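PDB 6XI3: large adhesion protein (Lap) involved in biofilm formation from Marinobacter hydrocarbonoclasticus, which probably extends a bacterial adhesin away from the cell surface through a chain of Ig-like beta-sandwich domains whose junctions bind calcium, serving biofilm formation. Local coordinates for residues 231-236 and 312-317; 257-262 and 286-291. All blocks are in the same frame, centred on the assembly; numbering follows the deposited sequence.

Interaction 1: residues 231-236 and 312-317; sequences VDSTAQ and GSLDAT. With CA (calcium ion), chain B.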
loop_
_atom_site.group_PDB
_atom_site.type_symbol
_atom_site.label_atom_id
_atom_site.label_comp_id
_atom_site.label_asym_id
_atom_site.label_seq_id
_atom_site.Cartn_x
_atom_site.Cartn_y
_atom_site.Cartn_z
ATOM N N VAL A 231 -29.174 -4.748 11.376
ATOM C CA VAL A 231 -29.566 -6.164 11.178
ATOM C C VAL A 231 -31.070 -6.180 10.915
ATOM O O VAL A 231 -31.861 -5.847 11.816
ATOM C CB VAL A 231 -29.174 -7.029 12.381
ATOM C CG1 VAL A 231 -29.727 -8.446 12.229
ATOM C CG2 VAL A 231 -27.666 -7.041 12.577
ATOM N N ASP A 232 -31.469 -6.533 9.708
ATOM C CA ASP A 232 -32.908 -6.611 9.369
ATOM C C ASP A 232 -33.347 -8.045 9.691
ATOM O O ASP A 232 -33.037 -8.956 8.900
ATOM C CB ASP A 232 -33.134 -6.176 7.921
ATOM C CG ASP A 232 -34.608 -6.167 7.554
ATOM O OD1 ASP A 232 -35.401 -6.940 8.201
ATOM O OD2 ASP A 232 -34.957 -5.419 6.629
ATOM N N SER A 233 -33.950 -8.261 10.857
ATOM C CA SER A 233 -34.336 -9.615 11.325
ATOM C C SER A 233 -35.514 -10.168 10.507
ATOM O O SER A 233 -35.694 -11.393 10.484
ATOM C CB SER A 233 -34.629 -9.617 12.830
ATOM O OG SER A 233 -33.399 -9.478 13.548
ATOM N N THR A 234 -36.295 -9.322 9.847
ATOM C CA THR A 234 -37.410 -9.757 8.950
ATOM C C THR A 234 -36.818 -10.322 7.646
ATOM O O THR A 234 -37.112 -11.480 7.292
ATOM C CB THR A 234 -38.393 -8.602 8.715
ATOM O OG1 THR A 234 -38.865 -8.239 10.018
ATOM C CG2 THR A 234 -39.535 -8.962 7.788
ATOM N N ALA A 235 -35.952 -9.566 6.980
ATOM C CA ALA A 235 -35.314 -9.996 5.713
ATOM C C ALA A 235 -34.146 -10.960 5.999
ATOM O O ALA A 235 -33.663 -11.560 5.042
ATOM C CB ALA A 235 -34.878 -8.783 4.931
ATOM N N GLN A 236 -33.709 -11.104 7.266
ATOM C CA GLN A 236 -32.486 -11.855 7.691
ATOM C C GLN A 236 -31.292 -11.389 6.855
ATOM O O GLN A 236 -30.631 -12.220 6.193
ATOM C CB GLN A 236 -32.677 -13.371 7.617
ATOM C CG GLN A 236 -33.912 -13.868 8.366
ATOM C CD GLN A 236 -34.297 -15.275 7.972
ATOM O OE1 GLN A 236 -35.104 -15.482 7.078
ATOM N NE2 GLN A 236 -33.701 -16.250 8.617
ATOM N N GLY A 312 -23.561 -7.249 16.989
ATOM C CA GLY A 312 -24.924 -7.071 16.458
ATOM C C GLY A 312 -25.866 -8.066 17.126
ATOM O O GLY A 312 -25.407 -8.838 17.985
ATOM N N SER A 313 -27.128 -8.069 16.733
ATOM C CA SER A 313 -28.163 -8.916 17.363
ATOM C C SER A 313 -29.179 -9.318 16.302
ATOM O O SER A 313 -29.509 -8.477 15.444
ATOM C CB SER A 313 -28.784 -8.203 18.531
ATOM O OG SER A 313 -29.648 -9.072 19.215
ATOM N N LEU A 314 -29.544 -10.598 16.299
ATOM C CA LEU A 314 -30.455 -11.188 15.297
ATOM C C LEU A 314 -31.638 -11.739 16.080
ATOM O O LEU A 314 -31.413 -12.392 17.132
ATOM C CB LEU A 314 -29.711 -12.274 14.514
ATOM C CG LEU A 314 -30.501 -13.016 13.437
ATOM C CD1 LEU A 314 -31.091 -12.057 12.423
ATOM C CD2 LEU A 314 -29.630 -14.066 12.742
ATOM N N ASP A 315 -32.844 -11.388 15.637
ATOM C CA ASP A 315 -34.097 -11.878 16.265
ATOM C C ASP A 315 -35.100 -12.153 15.155
ATOM O O ASP A 315 -36.098 -11.403 15.083
ATOM C CB ASP A 315 -34.579 -10.890 17.332
ATOM C CG ASP A 315 -35.689 -11.437 18.217
ATOM O OD1 ASP A 315 -36.044 -12.613 18.043
ATOM O OD2 ASP A 315 -36.153 -10.684 19.108
ATOM N N ALA A 316 -34.814 -13.132 14.288
ATOM C CA ALA A 316 -35.693 -13.478 13.128
ATOM C C ALA A 316 -36.897 -14.333 13.578
ATOM O O ALA A 316 -37.890 -14.364 12.880
ATOM C CB ALA A 316 -34.886 -14.162 12.061
ATOM N N THR A 317 -36.817 -14.965 14.743
ATOM C CA THR A 317 -37.872 -15.865 15.289
ATOM C C THR A 317 -38.246 -15.432 16.713
ATOM O O THR A 317 -37.379 -15.394 17.604
ATOM C CB THR A 317 -37.401 -17.324 15.279
ATOM O OG1 THR A 317 -36.964 -17.655 13.962
ATOM C CG2 THR A 317 -38.469 -18.299 15.726
HETATM CA CA CA B . -35.616 -14.723 18.702
HETATM O O HOH W 1 -37.828 -13.338 10.392
HETATM O O HOH W 2 -36.943 -14.318 20.647
#
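Ser233 and Asp315 provide the one direct hydrogen bond between 231-236 and 312-317, two chain segments that leave strands 223-232 and 305-314 of an Ig-like beta-sandwich. The backbone N of Asp315 donates to Ser233 OG over 2.9 Å in a nearly straight bond (167° at the hydrogen). Ser233 OG stands beside its own backbone N (chi1 -72°), and its CB rests against Asp315 O. A water adds a second polar link, giving one hydrogen to Ser233 O and the other to Ala316 O (2.7 Å).

Methyl groups also pack on carbonyl oxygens by van der Waals contact: Val231 CG1 on Ser313 O (3.2 Å), and Ala316 CB on Ser233 O (3.3 Å). Ala316 CA makes a bent C-H...O contact with Ser233 O as well.

Apolar contact is modest. Val231 CG1 meets Leu314 CD1 at 3.9 Å, the two side chains crossing at about a right angle, and Ala316 CB packs on Gln236 CG (3.8 Å).

Within 231-236, Asp232 OD1 accepts from Ala235 N in an Asx motif, the donor approaching from above the carboxylate plane. Across the contact, Asp315 OD1 and Thr317 O each bind calcium at 2.2 Å. The serine hydroxyl thus grips the backbone of a calcium ligand and probably helps to position its carboxylate.

Interaction 2: residues 257-262 and 286-291; sequences VTDSAG and SLVDGN. With CA (calcium ion), chain B.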
loop_
_atom_site.group_PDB
_atom_site.type_symbol
_atom_site.label_atom_id
_atom_site.label_comp_id
_atom_site.label_asym_id
_atom_site.label_seq_id
_atom_site.Cartn_x
_atom_site.Cartn_y
_atom_site.Cartn_z
ATOM N N VAL A 257 -19.351 -12.999 9.853
ATOM C CA VAL A 257 -20.464 -12.794 10.813
ATOM C C VAL A 257 -20.655 -14.120 11.540
ATOM O O VAL A 257 -20.947 -15.128 10.867
ATOM C CB VAL A 257 -21.773 -12.350 10.136
ATOM C CG1 VAL A 257 -22.800 -11.956 11.177
ATOM C CG2 VAL A 257 -21.571 -11.227 9.143
ATOM N N THR A 258 -20.539 -14.084 12.866
ATOM C CA THR A 258 -20.511 -15.287 13.724
ATOM C C THR A 258 -21.699 -15.186 14.682
ATOM O O THR A 258 -21.888 -14.125 15.300
ATOM C CB THR A 258 -19.138 -15.462 14.391
ATOM O OG1 THR A 258 -18.103 -15.426 13.397
ATOM C CG2 THR A 258 -19.025 -16.782 15.128
ATOM N N ASP A 259 -22.472 -16.254 14.763
ATOM C CA ASP A 259 -23.697 -16.296 15.585
ATOM C C ASP A 259 -23.358 -16.978 16.916
ATOM O O ASP A 259 -22.198 -17.328 17.120
ATOM C CB ASP A 259 -24.847 -16.937 14.812
ATOM C CG ASP A 259 -24.841 -18.462 14.691
ATOM O OD1 ASP A 259 -23.936 -19.132 15.240
ATOM O OD2 ASP A 259 -25.712 -18.951 13.985
ATOM N N SER A 260 -24.366 -17.102 17.774
ATOM C CA SER A 260 -24.267 -17.569 19.180
ATOM C C SER A 260 -24.018 -19.085 19.235
ATOM O O SER A 260 -23.691 -19.571 20.317
ATOM C CB SER A 260 -25.520 -17.189 19.932
ATOM O OG SER A 260 -26.699 -17.713 19.319
ATOM N N ALA A 261 -24.134 -19.795 18.112
ATOM C CA ALA A 261 -23.938 -21.268 18.013
ATOM C C ALA A 261 -22.614 -21.586 17.302
ATOM O O ALA A 261 -22.274 -22.768 17.128
ATOM C CB ALA A 261 -25.128 -21.893 17.307
ATOM N N GLY A 262 -21.877 -20.558 16.899
ATOM C CA GLY A 262 -20.591 -20.713 16.203
ATOM C C GLY A 262 -20.722 -20.798 14.690
ATOM O O GLY A 262 -19.702 -21.088 14.059
ATOM N N SER A 286 -28.737 -18.147 7.341
ATOM C CA SER A 286 -28.123 -19.389 7.886
ATOM C C SER A 286 -27.785 -19.234 9.374
ATOM O O SER A 286 -27.377 -20.225 9.975
ATOM C CB SER A 286 -26.912 -19.817 7.100
ATOM O OG SER A 286 -25.819 -18.939 7.321
ATOM N N LEU A 287 -27.941 -18.053 9.977
ATOM C CA LEU A 287 -27.504 -17.856 11.382
ATOM C C LEU A 287 -28.698 -17.923 12.338
ATOM O O LEU A 287 -29.824 -17.663 11.939
ATOM C CB LEU A 287 -26.790 -16.520 11.509
ATOM C CG LEU A 287 -25.579 -16.360 10.593
ATOM C CD1 LEU A 287 -24.913 -15.029 10.857
ATOM C CD2 LEU A 287 -24.579 -17.507 10.773
ATOM N N VAL A 288 -28.436 -18.253 13.590
ATOM C CA VAL A 288 -29.520 -18.407 14.591
ATOM C C VAL A 288 -29.588 -17.114 15.380
ATOM O O VAL A 288 -28.570 -16.373 15.423
ATOM C CB VAL A 288 -29.268 -19.625 15.498
ATOM C CG1 VAL A 288 -29.217 -20.909 14.681
ATOM C CG2 VAL A 288 -28.006 -19.471 16.346
ATOM N N ASP A 289 -30.686 -16.940 16.108
ATOM C CA ASP A 289 -30.930 -15.728 16.904
ATOM C C ASP A 289 -29.909 -15.612 18.036
ATOM O O ASP A 289 -29.389 -16.653 18.517
ATOM C CB ASP A 289 -32.363 -15.704 17.419
ATOM C CG ASP A 289 -33.386 -15.386 16.334
ATOM O OD1 ASP A 289 -32.986 -15.198 15.106
ATOM O OD2 ASP A 289 -34.558 -15.255 16.720
ATOM N N GLY A 290 -29.700 -14.377 18.485
ATOM C CA GLY A 290 -28.790 -14.044 19.593
ATOM C C GLY A 290 -27.734 -13.052 19.130
ATOM O O GLY A 290 -27.925 -12.407 18.067
ATOM N N ASN A 291 -26.664 -12.923 19.903
ATOM C CA ASN A 291 -25.526 -12.018 19.602
ATOM C C ASN A 291 -24.893 -12.427 18.268
ATOM O O ASN A 291 -24.801 -13.653 17.942
ATOM C CB ASN A 291 -24.476 -12.021 20.722
ATOM C CG ASN A 291 -24.996 -11.427 22.016
ATOM O OD1 ASN A 291 -26.029 -10.754 22.032
ATOM N ND2 ASN A 291 -24.283 -11.668 23.104
HETATM CA CA CA B . -35.616 -14.723 18.702
HETATM O O HOH W 3 -26.717 -15.719 17.449
HETATM O O HOH W 2 -36.943 -14.318 20.647
#
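One water bridges the two segments: it accepts from Ser260 N at 2.7 Å and donates to Val288 O and to Asn291 O, the latter at the start of strand 290-299. Ser260 belongs to the type I beta turn from Asp259 to Gly262 that links strands 252-258 and 264-270 of the sandwich, so the water joins this turn to the chain on both sides of Asp289.

The Asp259 carboxylate makes the direct link. Its OD2 receives the backbone N-H of Val288 over 2.8 Å, while OD1 accepts from Ala261 N and from Asn263 N, which lies just beyond the segment. The bond to Ala261 makes an Asx turn that overlies the beta turn. With CG between the backbone N and the carbonyl carbon (chi1 77°), the carboxylate reaches both its own turn and the 286-289 loop. Val288 N arrives on the anti side of OD2, 24° out of the carboxylate plane, whereas Ala261 N comes to OD1 from above it.

Apolar groups pack around this polar centre. Leu287 CD1 meets Val257 CG1 at 3.7 Å, the side chains crossing at about a right angle, and its CD2 lies by the Asp259 carboxylate. Val288 CG2 reaches Ala261 CB on the turn.

Beyond Val288 the chain delivers Asp289 to the calcium. There the carboxylate divides its work: OD1 accepts from Ala316 N, and OD2 binds calcium at 2.3 Å.

How the interactions relate
Interactions 1 and 2, with centres 10 Å apart, meet at one end of the same beta-sandwich domain and share a calcium site. Along the chain, interaction 2 falls between the two segments of interaction 1. Strands 290-299 and 305-314 are neighbours in one sheet, and Gly290 N lies 2.9 Å from Leu314 O in a probable hydrogen bond. The Asp289 carboxylate bridges the two contacts, and Leu314 CD2 also packs against Leu287 O. Asp289 from one contact and Asp315 and Thr317 from the other therefore converge on a single ion, which also holds water 2 and is completed by Asp343 and Asn399.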